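Local coordinates for hypothetical protein (Ralstonia eutropha, PDB 2OPK) that is of unconfirmed function but belongs to the cupin family and may act as a mannose-6-phosphate isomerase, at residues Ile21-Leu26 and Ile33-Ser38; Glu55-Val60 and Thr102-Val107. One frame throughout, in Å; residues are numbered along the deposited sequence.

Both contacts lie in the five-stranded antiparallel sheet of a small cupin barrel, whose strands run in the order 21-28, 31-38, 102-109, 54-61, 81-85. Contact 1 is the hairpin 21-28/31-38 at one margin of this sheet within the chain; contact 2 pairs 54-61 with 102-109 deeper in it. Their centres lie about 8 Å apart, and backbone pairing of 31-38 with 102-109 bridges them, with Ile-36 O 2.8 Å from Trp-104 N. Along the chain contact 1 closes before contact 2 opens; in the sheet the late strand 102-109 lies between 31-38 and 54-61, pairing with both. Both contacts also touch the second subunit, which places this sheet at the dimer interface.

Contact 1 of 2, residues Ile21-Leu26 and Ile33-Ser38; sequences IFQPLL and IERIIS
Strands 21-24 and 33-38 run antiparallel at 158° with axes 4.6 Å apart, and a classic beta bulge, two residues (Leu-25 and Leu-26) standing opposite the single Ile-33, shifts the register by one. Ile-33 O accepts both amides at the bulge: Leu-25 N at 2.7 Å lies in the carbonyl plane, whereas Leu-26 N at 3.2 Å sits above it. On the face carrying Gln-23 and Arg-35, the two side chains run side by side. Arg-35 bends at chi3 (83°), bringing its guanidinium nearly coplanar with the Gln-23 amide; NH2 donates in plane to Gln-23 OE1 at 2.7 Å, while NE adds a weak bond. NH1 is bonded to the carbonyl oxygens of Leu-9 and Ala-11, and NH2 has a second, weak bond to Asp-12 O. On the other face, Ile-36 CG2 makes a CH-pi contact 4.0 Å from the Phe-22 ring centroid. At that ring's edge lies Glu-34 OE1, 3.6 Å from Phe-22 CD2, while Glu-34 OE2 bonds to His-108. The buried guanidinium, held by neutral oxygens from Gln-23 and the N-terminal segment, thus ties that segment to the hairpin and probably remains protonated.

Contact 2 of 2, residues Glu55-Val60 and Thr102-Val107; sequences EWVMVV and TVWLAV
The antiparallel pairing of Glu-55–Val-60 with Thr-102–Val-107 forms part of the cupin beta-barrel wall, with strand axes 4.6 Å apart and directions 170° from one another. Five backbone bonds maintain an unbroken register. Trp-56 and Val-107 exchange two, as do Met-58 and Leu-105, and Val-60 N closes the series on Val-103 O at 2.8 Å, nearly along the C=O axis. Trp-104 dominates the face it shares with Val-57, Val-59 and Ala-106. With CG anti to its carbonyl carbon (chi1 -46°), its indole lies alongside both valines: Val-59 CG2 stands over one face, 4.0 Å from the centroid of the six-membered ring, while Val-57 CG2 approaches CE3 of Trp-104 to 3.5 Å. Thr-102 CG2 lies above the same face as the Val-59 methyl, offset toward the rim. The indole NE1 is bonded to Ser-38 OG, which would favour this rotation of the ring.

In the cupin fold two sheets enclose a barrel interior; here Trp-104 reaches Ala-64 and Ile-66 of strand 64-68 and Thr-96 of strand 91-96, so its face of the sheet is the inner one. An unidentified bound molecule, probably from the crystallisation liquor, comes within about 3 Å of the Trp-104 side chain (nearest atoms); such molecules often mark pockets. The reverse face bears Trp-56, Met-58 (selenomethionine), Leu-105 and Val-107. There the side chains of Trp-56 and Val-107 cross obliquely, Trp-56 CE3 coming to 4.0 Å from Val-107 CG2, and the Trp-56 ring meets that of Trp-82 with planes about 30° apart. Across the dimer interface, Leu-105 packs on Leu-105 of the second subunit, and Trp-56 and Val-107 pack on its Ile-33.

Contact 1 of 2, residues Ile21-Leu26 and Ile33-Ser38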
ATOM      1  N   ILE B  21     -12.146   8.573  -8.570  1.00 16.03           N
ATOM      2  CA  ILE B  21     -11.255   9.656  -8.187  1.00 16.67           C
ATOM      3  C   ILE B  21      -9.870   9.106  -7.920  1.00 15.92           C
ATOM      4  O   ILE B  21      -9.720   8.078  -7.248  1.00 13.40           O
ATOM      5  CB  ILE B  21     -11.839  10.376  -6.922  1.00 16.52           C
ATOM      6  CG1 ILE B  21     -13.043  11.213  -7.345  1.00 23.98           C
ATOM      7  CG2 ILE B  21     -10.813  11.198  -6.207  1.00 21.21           C
ATOM      8  CD1 ILE B  21     -13.963  11.596  -6.224  1.00 30.05           C
ATOM      9  N   PHE B  22      -8.858   9.807  -8.437  1.00 12.97           N
ATOM     10  CA  PHE B  22      -7.485   9.475  -8.212  1.00 13.46           C
ATOM     11  C   PHE B  22      -6.780  10.628  -7.531  1.00 15.78           C
ATOM     12  O   PHE B  22      -6.965  11.793  -7.922  1.00 13.69           O
ATOM     13  CB  PHE B  22      -6.788   9.176  -9.540  1.00 15.95           C
ATOM     14  CG  PHE B  22      -7.334   7.969 -10.243  1.00 13.66           C
ATOM     15  CD1 PHE B  22      -8.537   8.030 -10.914  1.00 13.96           C
ATOM     16  CD2 PHE B  22      -6.613   6.779 -10.286  1.00 16.93           C
ATOM     17  CE1 PHE B  22      -9.041   6.921 -11.592  1.00 13.05           C
ATOM     18  CE2 PHE B  22      -7.153   5.642 -10.920  1.00 15.50           C
ATOM     19  CZ  PHE B  22      -8.339   5.722 -11.579  1.00 15.59           C
ATOM     20  N   GLN B  23      -5.967  10.301  -6.530  1.00 14.94           N
ATOM     21  CA  GLN B  23      -5.208  11.293  -5.760  1.00 16.49           C
ATOM     22  C   GLN B  23      -3.822  10.766  -5.462  1.00 15.79           C
ATOM     23  O   GLN B  23      -3.682   9.773  -4.749  1.00 16.52           O
ATOM     24  CB  GLN B  23      -5.918  11.645  -4.455  1.00 16.11           C
ATOM     25  CG  GLN B  23      -7.212  12.367  -4.722  1.00 23.88           C
ATOM     26  CD  GLN B  23      -7.914  12.822  -3.483  1.00 28.14           C
ATOM     27  OE1 GLN B  23      -8.316  12.003  -2.707  1.00 24.62           O
ATOM     28  NE2 GLN B  23      -8.112  14.133  -3.324  1.00 22.59           N
ATOM     29  N   PRO B  24      -2.785  11.429  -5.996  1.00 18.71           N
ATOM     30  CA  PRO B  24      -1.430  10.952  -5.725  1.00 18.35           C
ATOM     31  C   PRO B  24      -0.976  11.214  -4.264  1.00 16.26           C
ATOM     32  O   PRO B  24      -1.298  12.219  -3.681  1.00 17.05           O
ATOM     33  CB  PRO B  24      -0.584  11.718  -6.732  1.00 18.92           C
ATOM     34  CG  PRO B  24      -1.353  12.979  -6.985  1.00 25.13           C
ATOM     35  CD  PRO B  24      -2.793  12.625  -6.859  1.00 19.46           C
ATOM     36  N   LEU B  25      -0.251  10.269  -3.696  1.00 16.61           N
ATOM     37  CA  LEU B  25       0.303  10.377  -2.357  1.00 14.87           C
ATOM     38  C   LEU B  25       1.808  10.614  -2.406  1.00 15.37           C
ATOM     39  O   LEU B  25       2.338  11.303  -1.589  1.00 18.92           O
ATOM     40  CB  LEU B  25       0.013   9.080  -1.594  1.00 16.30           C
ATOM     41  CG  LEU B  25      -1.446   8.617  -1.515  1.00 13.94           C
ATOM     42  CD1 LEU B  25      -1.585   7.361  -0.706  1.00 20.97           C
ATOM     43  CD2 LEU B  25      -2.296   9.702  -0.923  1.00 19.11           C
ATOM     44  N   LEU B  26       2.505   9.989  -3.339  1.00 16.97           N
ATOM     45  CA  LEU B  26       3.914  10.260  -3.543  1.00 18.24           C
ATOM     46  C   LEU B  26       4.261  10.192  -5.015  1.00 16.77           C
ATOM     47  O   LEU B  26       3.820   9.270  -5.711  1.00 18.52           O
ATOM     48  CB  LEU B  26       4.749   9.256  -2.743  1.00 19.73           C
ATOM     49  CG  LEU B  26       6.271   9.462  -2.756  1.00 21.36           C
ATOM     50  CD1 LEU B  26       6.606  10.753  -2.019  1.00 25.00           C
ATOM     51  CD2 LEU B  26       6.935   8.299  -2.069  1.00 19.89           C
ATOM     52  N   ILE B  33       2.636   6.678  -6.187  1.00 15.37           N
ATOM     53  CA  ILE B  33       1.767   6.031  -5.219  1.00 16.19           C
ATOM     54  C   ILE B  33       0.521   6.882  -5.168  1.00 14.90           C
ATOM     55  O   ILE B  33       0.606   8.109  -5.018  1.00 12.79           O
ATOM     56  CB  ILE B  33       2.393   5.976  -3.814  1.00 16.20           C
ATOM     57  CG1 ILE B  33       3.751   5.261  -3.856  1.00 16.23           C
ATOM     58  CG2 ILE B  33       1.489   5.223  -2.831  1.00 18.01           C
ATOM     59  CD1 ILE B  33       4.482   5.272  -2.458  1.00 13.94           C
ATOM     60  N   GLU B  34      -0.633   6.238  -5.280  1.00 13.18           N
ATOM     61  CA  GLU B  34      -1.891   6.954  -5.301  1.00 14.35           C
ATOM     62  C   GLU B  34      -3.012   6.173  -4.644  1.00 15.44           C
ATOM     63  O   GLU B  34      -3.008   4.946  -4.590  1.00 12.76           O
ATOM     64  CB  GLU B  34      -2.304   7.285  -6.745  1.00 12.83           C
ATOM     65  CG  GLU B  34      -2.688   6.066  -7.569  1.00 17.42           C
ATOM     66  CD  GLU B  34      -2.998   6.375  -9.017  1.00 22.06           C
ATOM     67  OE1 GLU B  34      -3.201   7.573  -9.361  1.00 21.73           O
ATOM     68  OE2 GLU B  34      -3.038   5.379  -9.802  1.00 21.20           O
ATOM     69  N   ARG B  35      -3.994   6.937  -4.191  1.00 12.33           N
ATOM     70  CA  ARG B  35      -5.267   6.428  -3.682  1.00 15.77           C
ATOM     71  C   ARG B  35      -6.309   6.527  -4.829  1.00 14.82           C
ATOM     72  O   ARG B  35      -6.307   7.506  -5.583  1.00 13.10           O
ATOM     73  CB  ARG B  35      -5.673   7.343  -2.555  1.00 14.85           C
ATOM     74  CG  ARG B  35      -6.891   7.034  -1.928  1.00 23.06           C
ATOM     75  CD  ARG B  35      -7.102   7.930  -0.743  1.00 17.24           C
ATOM     76  NE  ARG B  35      -7.662   9.258  -0.995  1.00 18.17           N
ATOM     77  CZ  ARG B  35      -8.439   9.879  -0.093  1.00 18.81           C
ATOM     78  NH1 ARG B  35      -8.736   9.272   1.042  1.00 21.54           N
ATOM     79  NH2 ARG B  35      -8.935  11.080  -0.279  1.00 20.74           N
ATOM     80  N   ILE B  36      -7.143   5.500  -4.970  1.00 14.34           N
ATOM     81  CA  ILE B  36      -8.243   5.478  -5.937  1.00 14.66           C
ATOM     82  C   ILE B  36      -9.509   5.290  -5.126  1.00 15.83           C
ATOM     83  O   ILE B  36      -9.545   4.460  -4.192  1.00 12.42           O
ATOM     84  CB  ILE B  36      -8.172   4.319  -6.940  1.00 15.92           C
ATOM     85  CG1 ILE B  36      -6.781   4.233  -7.564  1.00 17.51           C
ATOM     86  CG2 ILE B  36      -9.313   4.461  -8.028  1.00 13.35           C
ATOM     87  CD1 ILE B  36      -6.494   2.962  -8.470  1.00 17.60           C
ATOM     88  N   ILE B  37     -10.532   6.090  -5.437  1.00 13.64           N
ATOM     89  CA  ILE B  37     -11.816   6.007  -4.761  0.50 13.57           C
ATOM     90  C   ILE B  37     -12.881   5.637  -5.789  1.00 14.76           C
ATOM     91  O   ILE B  37     -13.176   6.423  -6.726  1.00 10.61           O
ATOM     92  CB  ILE B  37     -12.208   7.344  -4.083  0.50 14.84           C
ATOM     93  CG1 ILE B  37     -11.061   7.886  -3.209  0.50 18.45           C
ATOM     94  CG2 ILE B  37     -13.489   7.190  -3.270  0.50 11.57           C
ATOM     95  CD1 ILE B  37     -10.699   7.016  -2.033  0.50 23.62           C
ATOM     96  N   SER B  38     -13.439   4.437  -5.625  1.00 15.53           N
ATOM     97  CA  SER B  38     -14.521   3.948  -6.450  1.00 15.63           C
ATOM     98  C   SER B  38     -15.787   4.023  -5.650  1.00 16.58           C
ATOM     99  O   SER B  38     -15.788   3.944  -4.412  1.00 14.15           O
ATOM    100  CB  SER B  38     -14.288   2.499  -6.859  1.00 16.59           C
ATOM    101  OG  SER B  38     -13.052   2.330  -7.530  1.00 18.80           O
TER

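Contact 2 of 2, residues Glu55-Val60 and Thr102-Val107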
ATOM      1  N   GLU B  55       2.198  -2.114 -12.373  1.00 19.22           N
ATOM      2  CA  GLU B  55       1.262  -1.614 -11.366  1.00 19.58           C
ATOM      3  C   GLU B  55       1.101  -2.668 -10.280  1.00 19.24           C
ATOM      4  O   GLU B  55       1.068  -3.875 -10.577  1.00 21.74           O
ATOM      5  CB  GLU B  55      -0.102  -1.280 -11.980  1.00 19.31           C
ATOM      6  CG  GLU B  55      -1.082  -0.664 -10.959  1.00 21.39           C
ATOM      7  CD  GLU B  55      -2.439  -0.281 -11.532  1.00 23.63           C
ATOM      8  OE1 GLU B  55      -2.605  -0.327 -12.787  1.00 26.41           O
ATOM      9  OE2 GLU B  55      -3.341   0.078 -10.717  1.00 20.55           O
ATOM     10  N   TRP B  56       1.049  -2.213  -9.030  1.00 16.31           N
ATOM     11  CA  TRP B  56       0.785  -3.044  -7.861  1.00 13.76           C
ATOM     12  C   TRP B  56      -0.424  -2.356  -7.240  1.00 12.84           C
ATOM     13  O   TRP B  56      -0.384  -1.162  -6.980  1.00 12.55           O
ATOM     14  CB  TRP B  56       1.997  -3.066  -6.906  1.00 13.46           C
ATOM     15  CG  TRP B  56       1.727  -3.916  -5.682  1.00 15.34           C
ATOM     16  CD1 TRP B  56       1.984  -5.243  -5.539  1.00 17.82           C
ATOM     17  CD2 TRP B  56       1.087  -3.505  -4.467  1.00 15.14           C
ATOM     18  NE1 TRP B  56       1.543  -5.685  -4.303  1.00 18.19           N
ATOM     19  CE2 TRP B  56       0.980  -4.641  -3.639  1.00 13.77           C
ATOM     20  CE3 TRP B  56       0.602  -2.283  -3.990  1.00 17.85           C
ATOM     21  CZ2 TRP B  56       0.407  -4.594  -2.393  1.00 19.16           C
ATOM     22  CZ3 TRP B  56       0.037  -2.246  -2.735  1.00 17.75           C
ATOM     23  CH2 TRP B  56      -0.054  -3.380  -1.958  1.00 18.43           C
ATOM     24  N   VAL B  57      -1.510  -3.075  -7.028  1.00 15.18           N
ATOM     25  CA  VAL B  57      -2.756  -2.434  -6.588  1.00 13.41           C
ATOM     26  C   VAL B  57      -3.458  -3.299  -5.573  1.00 16.37           C
ATOM     27  O   VAL B  57      -3.526  -4.517  -5.733  1.00 16.58           O
ATOM     28  CB  VAL B  57      -3.688  -2.107  -7.801  1.00 17.39           C
ATOM     29  CG1 VAL B  57      -4.066  -3.381  -8.621  1.00 15.77           C
ATOM     30  CG2 VAL B  57      -4.921  -1.367  -7.359  1.00 17.59           C
HETATM   31  N   MSE B  58      -3.974  -2.662  -4.525  1.00 14.90           N
HETATM   32  CA  MSE B  58      -4.637  -3.354  -3.448  1.00 16.82           C
HETATM   33  C   MSE B  58      -5.940  -2.686  -3.038  1.00 14.65           C
HETATM   34  O   MSE B  58      -6.023  -1.466  -2.968  1.00 11.91           O
HETATM   35  CB  MSE B  58      -3.718  -3.379  -2.218  1.00 15.18           C
HETATM   36  CG  MSE B  58      -4.221  -4.256  -1.053  1.00 21.38           C
HETATM   37 SE   MSE B  58      -2.958  -4.266   0.472  0.75 21.54          SE
HETATM   38  CE  MSE B  58      -2.793  -2.495   0.658  1.00  4.07           C
ATOM     39  N   VAL B  59      -6.923  -3.512  -2.698  1.00 12.91           N
ATOM     40  CA  VAL B  59      -8.199  -3.023  -2.122  1.00 14.19           C
ATOM     41  C   VAL B  59      -7.951  -2.856  -0.646  1.00 13.98           C
ATOM     42  O   VAL B  59      -7.510  -3.788   0.007  1.00 12.44           O
ATOM     43  CB  VAL B  59      -9.347  -4.017  -2.325  1.00 14.50           C
ATOM     44  CG1 VAL B  59     -10.606  -3.499  -1.663  1.00 14.93           C
ATOM     45  CG2 VAL B  59      -9.569  -4.285  -3.842  1.00 16.91           C
ATOM     46  N   VAL B  60      -8.223  -1.664  -0.132  1.00 13.48           N
ATOM     47  CA  VAL B  60      -8.022  -1.349   1.283  1.00 15.08           C
ATOM     48  C   VAL B  60      -9.357  -1.278   2.034  1.00 15.80           C
ATOM     49  O   VAL B  60      -9.425  -1.590   3.235  1.00 15.82           O
ATOM     50  CB  VAL B  60      -7.212  -0.034   1.426  1.00 16.71           C
ATOM     51  CG1 VAL B  60      -6.738   0.135   2.807  1.00 24.21           C
ATOM     52  CG2 VAL B  60      -5.983  -0.082   0.551  1.00 19.33           C
ATOM     53  N   THR B 102     -15.074   1.984  -2.433  1.00 15.63           N
ATOM     54  CA  THR B 102     -13.968   1.079  -2.527  1.00 14.52           C
ATOM     55  C   THR B 102     -12.730   1.982  -2.645  1.00 15.31           C
ATOM     56  O   THR B 102     -12.602   2.761  -3.601  1.00 12.03           O
ATOM     57  CB  THR B 102     -14.096   0.130  -3.720  1.00 14.26           C
ATOM     58  OG1 THR B 102     -15.222  -0.725  -3.533  1.00 14.23           O
ATOM     59  CG2 THR B 102     -12.868  -0.749  -3.849  1.00 14.10           C
ATOM     60  N   VAL B 103     -11.867   1.916  -1.637  1.00 13.65           N
ATOM     61  CA  VAL B 103     -10.614   2.672  -1.636  1.00 15.69           C
ATOM     62  C   VAL B 103      -9.469   1.732  -1.934  1.00 13.66           C
ATOM     63  O   VAL B 103      -9.334   0.683  -1.283  1.00 14.25           O
ATOM     64  CB  VAL B 103     -10.348   3.372  -0.251  1.00 17.55           C
ATOM     65  CG1 VAL B 103      -9.031   4.136  -0.288  1.00 16.62           C
ATOM     66  CG2 VAL B 103     -11.525   4.287   0.122  1.00 18.30           C
ATOM     67  N   TRP B 104      -8.643   2.115  -2.902  1.00 14.39           N
ATOM     68  CA  TRP B 104      -7.494   1.319  -3.348  1.00 14.24           C
ATOM     69  C   TRP B 104      -6.211   2.077  -3.109  1.00 14.18           C
ATOM     70  O   TRP B 104      -6.216   3.303  -3.025  1.00 11.63           O
ATOM     71  CB  TRP B 104      -7.506   1.102  -4.838  1.00 13.84           C
ATOM     72  CG  TRP B 104      -8.788   0.679  -5.503  1.00 13.10           C
ATOM     73  CD1 TRP B 104      -9.904   1.413  -5.647  1.00 15.17           C
ATOM     74  CD2 TRP B 104      -9.036  -0.573  -6.160  1.00 12.07           C
ATOM     75  NE1 TRP B 104     -10.850   0.708  -6.352  1.00 17.10           N
ATOM     76  CE2 TRP B 104     -10.344  -0.522  -6.672  1.00 14.21           C
ATOM     77  CE3 TRP B 104      -8.284  -1.737  -6.348  1.00 13.84           C
ATOM     78  CZ2 TRP B 104     -10.908  -1.582  -7.392  1.00 15.63           C
ATOM     79  CZ3 TRP B 104      -8.826  -2.785  -7.066  1.00 15.85           C
ATOM     80  CH2 TRP B 104     -10.131  -2.714  -7.568  1.00 16.47           C
ATOM     81  N   LEU B 105      -5.120   1.323  -3.047  1.00 13.58           N
ATOM     82  CA  LEU B 105      -3.767   1.879  -3.019  1.00 14.74           C
ATOM     83  C   LEU B 105      -3.088   1.304  -4.229  1.00 13.62           C
ATOM     84  O   LEU B 105      -3.109   0.081  -4.430  1.00 16.44           O
ATOM     85  CB  LEU B 105      -3.024   1.452  -1.756  1.00 15.18           C
ATOM     86  CG  LEU B 105      -1.626   2.052  -1.597  1.00 15.48           C
ATOM     87  CD1 LEU B 105      -1.678   3.570  -1.366  1.00 15.18           C
ATOM     88  CD2 LEU B 105      -0.950   1.373  -0.440  1.00 29.24           C
ATOM     89  N   ALA B 106      -2.529   2.171  -5.066  1.00 14.66           N
ATOM     90  CA  ALA B 106      -1.929   1.758  -6.312  1.00 15.20           C
ATOM     91  C   ALA B 106      -0.524   2.329  -6.465  1.00 16.68           C
ATOM     92  O   ALA B 106      -0.273   3.498  -6.127  1.00 16.34           O
ATOM     93  CB  ALA B 106      -2.817   2.159  -7.486  1.00 15.92           C
ATOM     94  N   VAL B 107       0.388   1.485  -6.956  1.00 16.10           N
ATOM     95  CA  VAL B 107       1.784   1.880  -7.174  1.00 16.12           C
ATOM     96  C   VAL B 107       2.129   1.601  -8.622  1.00 17.90           C
ATOM     97  O   VAL B 107       1.892   0.520  -9.126  1.00 18.68           O
ATOM     98  CB  VAL B 107       2.782   1.167  -6.243  1.00 17.05           C
ATOM     99  CG1 VAL B 107       4.237   1.712  -6.404  1.00 15.77           C
ATOM    100  CG2 VAL B 107       2.323   1.276  -4.754  1.00 15.84           C
TER